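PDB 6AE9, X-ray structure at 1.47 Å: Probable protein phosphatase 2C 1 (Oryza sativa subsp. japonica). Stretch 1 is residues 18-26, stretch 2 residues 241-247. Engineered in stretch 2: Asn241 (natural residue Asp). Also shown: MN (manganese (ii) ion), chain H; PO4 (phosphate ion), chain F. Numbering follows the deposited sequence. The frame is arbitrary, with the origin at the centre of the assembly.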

# COMPACT_ATOMS: atom_id res chain seq x y z
N GLY A 18 -11.35 21.07 20.57
CA GLY A 18 -11.54 20.42 19.29
C GLY A 18 -10.39 19.56 18.80
O GLY A 18 -10.46 19.06 17.67
N GLY A 19 -9.35 19.38 19.60
CA GLY A 19 -8.24 18.56 19.19
C GLY A 19 -7.33 19.27 18.21
O GLY A 19 -7.46 20.47 17.93
N GLU A 20 -6.39 18.50 17.66
CA GLU A 20 -5.33 19.04 16.82
C GLU A 20 -5.29 18.44 15.42
O GLU A 20 -4.38 18.75 14.65
N ASP A 21 -6.25 17.59 15.09
CA ASP A 21 -6.48 17.19 13.70
C ASP A 21 -7.28 18.29 13.01
O ASP A 21 -8.11 18.97 13.63
N ALA A 22 -7.05 18.46 11.72
CA ALA A 22 -7.82 19.40 10.91
C ALA A 22 -8.08 18.78 9.55
O ALA A 22 -7.39 17.84 9.14
N PHE A 23 -9.08 19.28 8.84
CA PHE A 23 -9.39 18.73 7.53
C PHE A 23 -10.05 19.78 6.66
O PHE A 23 -10.51 20.82 7.12
N PHE A 24 -10.11 19.46 5.36
CA PHE A 24 -10.83 20.25 4.37
C PHE A 24 -11.45 19.28 3.38
O PHE A 24 -10.81 18.30 2.99
N VAL A 25 -12.70 19.53 2.98
CA VAL A 25 -13.35 18.74 1.95
C VAL A 25 -14.07 19.68 0.99
O VAL A 25 -14.58 20.73 1.39
N ASN A 26 -14.10 19.29 -0.28
CA ASN A 26 -14.92 19.99 -1.27
C ASN A 26 -15.42 18.96 -2.27
O ASN A 26 -14.66 18.46 -3.10
N ASN A 241 -6.02 9.24 20.93
CA ASN A 241 -5.60 10.15 19.88
C ASN A 241 -6.81 10.85 19.28
O ASN A 241 -7.93 10.32 19.35
N ASP A 242 -6.60 12.04 18.72
CA ASP A 242 -7.62 12.63 17.86
C ASP A 242 -7.90 11.68 16.71
O ASP A 242 -7.00 11.03 16.18
N ILE A 243 -9.17 11.58 16.33
CA ILE A 243 -9.61 10.69 15.26
C ILE A 243 -10.33 11.52 14.20
O ILE A 243 -11.29 12.23 14.51
N THR A 244 -9.86 11.42 12.95
CA THR A 244 -10.50 12.07 11.82
C THR A 244 -10.75 11.00 10.76
O THR A 244 -9.84 10.24 10.42
N VAL A 245 -11.99 10.94 10.26
CA VAL A 245 -12.38 9.99 9.23
C VAL A 245 -13.05 10.74 8.08
O VAL A 245 -13.99 11.51 8.30
N ILE A 246 -12.58 10.48 6.86
CA ILE A 246 -13.23 10.95 5.64
C ILE A 246 -13.62 9.71 4.84
O ILE A 246 -12.79 8.83 4.62
N VAL A 247 -14.88 9.64 4.42
CA VAL A 247 -15.36 8.58 3.54
C VAL A 247 -15.89 9.24 2.28
O VAL A 247 -16.72 10.16 2.36

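Two strands far apart in sequence run nearly parallel, 17° between their directions, at a closest axis approach of 7.6 Å, and side chains fill the space between them. The alternation of a β-strand sets the pattern: Asp21, Phe23 and Val25 point toward the partner, as do Thr244 and Ile246, while Ala22, Phe24 and Ile243 turn away.

Asp242, just before its strand, loses the most surface. Its m rotamer brings OD2 to Glu20 N, a hydrogen bond of 2.9 Å that is close to straight at 161° and links the loop ahead of the first strand to Asp242. Beside it, Gly19 CA lies 3.5 Å from Asp242 OD1; a CB there would sit 2.6 Å from that oxygen, and the positive phi also favours glycine.

Asp21, also m, covers almost as much. Its OD2 accepts a 2.8 Å hydrogen bond from Thr244 OG1, whose own m rotamer places the hydroxyl facing the carboxylate. Asp21 and Asp242 are like charges, with OD1 of the former 4.2 Å from OD2 of the latter, and water eases their proximity. Water 1 donates to both Asp21 OD1 (2.7 Å) and Asp242 OD2 (2.8 Å). Water 2 donates to Asp21 OD1 (2.9 Å) and Asp242 O (2.7 Å), and its oxygen also binds MN at 2.1 Å, so Asp21 sits in the second shell of the metal, linked to it through water 2. There the engineered Asn241 coordinates MN through OD1 at 2.1 Å and donates from ND2 to PO4 O3 at 3.0 Å.

Farther along, the contact becomes apolar. Ile246 (m, t) reaches with CD1 to Val25 CG1 at 3.9 Å and, more loosely, to Phe23 CB at 4.5 Å. The rule is a polar, hydrated end beside the metal and a greasy end beyond it.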

# COMPACT_ATOMS: atom_id res chain seq x y z
CB GLU A 20 -3.97 18.91 17.52
CG GLU A 20 -3.88 19.77 18.79
CD GLU A 20 -3.59 18.97 20.04
OE1 GLU A 20 -2.97 17.90 19.94
OE2 GLU A 20 -3.97 19.44 21.13
CB ASP A 21 -7.34 15.92 13.64
CG ASP A 21 -6.55 14.62 13.88
OD1 ASP A 21 -5.34 14.63 14.17
OD2 ASP A 21 -7.19 13.55 13.75
CB ALA A 22 -7.10 20.75 10.77
CB PHE A 23 -10.26 17.47 7.65
CG PHE A 23 -11.69 17.75 7.98
CD1 PHE A 23 -12.07 18.02 9.29
CD2 PHE A 23 -12.66 17.78 6.99
CE1 PHE A 23 -13.40 18.30 9.60
CE2 PHE A 23 -13.99 18.06 7.30
CZ PHE A 23 -14.35 18.32 8.61
CB PHE A 24 -9.87 21.19 3.61
CG PHE A 24 -10.50 21.89 2.45
CD1 PHE A 24 -11.32 22.99 2.65
CD2 PHE A 24 -10.30 21.45 1.15
CE1 PHE A 24 -11.93 23.64 1.59
CE2 PHE A 24 -10.89 22.10 0.08
CZ PHE A 24 -11.71 23.20 0.30
CB VAL A 25 -14.36 17.69 2.51
CG1 VAL A 25 -13.65 16.64 3.36
CG2 VAL A 25 -15.46 18.38 3.30
CB ASN A 26 -14.13 21.10 -1.97
CG ASN A 26 -14.99 21.93 -2.91
OD1 ASN A 26 -16.15 21.60 -3.14
ND2 ASN A 26 -14.42 22.99 -3.45
CB ASN A 241 -4.88 9.32 18.81
CG ASN A 241 -3.72 10.03 18.18
OD1 ASN A 241 -3.78 10.47 17.04
ND2 ASN A 241 -2.65 10.21 18.96
CB ASP A 242 -7.11 13.96 17.30
CG ASP A 242 -6.83 15.00 18.37
OD1 ASP A 242 -7.61 15.09 19.35
OD2 ASP A 242 -5.84 15.74 18.22
CB ILE A 243 -10.52 9.57 15.79
CG1 ILE A 243 -9.70 8.62 16.66
CG2 ILE A 243 -11.19 8.82 14.64
CD1 ILE A 243 -10.53 7.71 17.53
CB THR A 244 -9.60 13.17 11.24
OG1 THR A 244 -9.41 14.18 12.23
CG2 THR A 244 -10.24 13.80 10.01
CB VAL A 245 -13.33 8.91 9.78
CG1 VAL A 245 -13.76 7.97 8.66
CG2 VAL A 245 -12.65 8.14 10.89
CB ILE A 246 -12.29 11.84 4.82
CG1 ILE A 246 -11.80 13.02 5.67
CG2 ILE A 246 -12.98 12.34 3.56
CD1 ILE A 246 -11.11 14.10 4.86
CB VAL A 247 -16.45 7.72 4.20
CG1 VAL A 247 -16.94 6.67 3.23
CG2 VAL A 247 -15.92 7.07 5.47
MN MN H . -2.67 11.49 15.54
P PO4 F . -0.81 12.65 17.23
O1 PO4 F . 0.06 13.83 16.85
O2 PO4 F . -0.56 11.48 16.31
O3 PO4 F . -0.51 12.22 18.66
O4 PO4 F . -2.26 13.05 17.10
O HOH W 1 -3.93 15.61 16.21
O HOH W 2 -4.69 12.01 15.15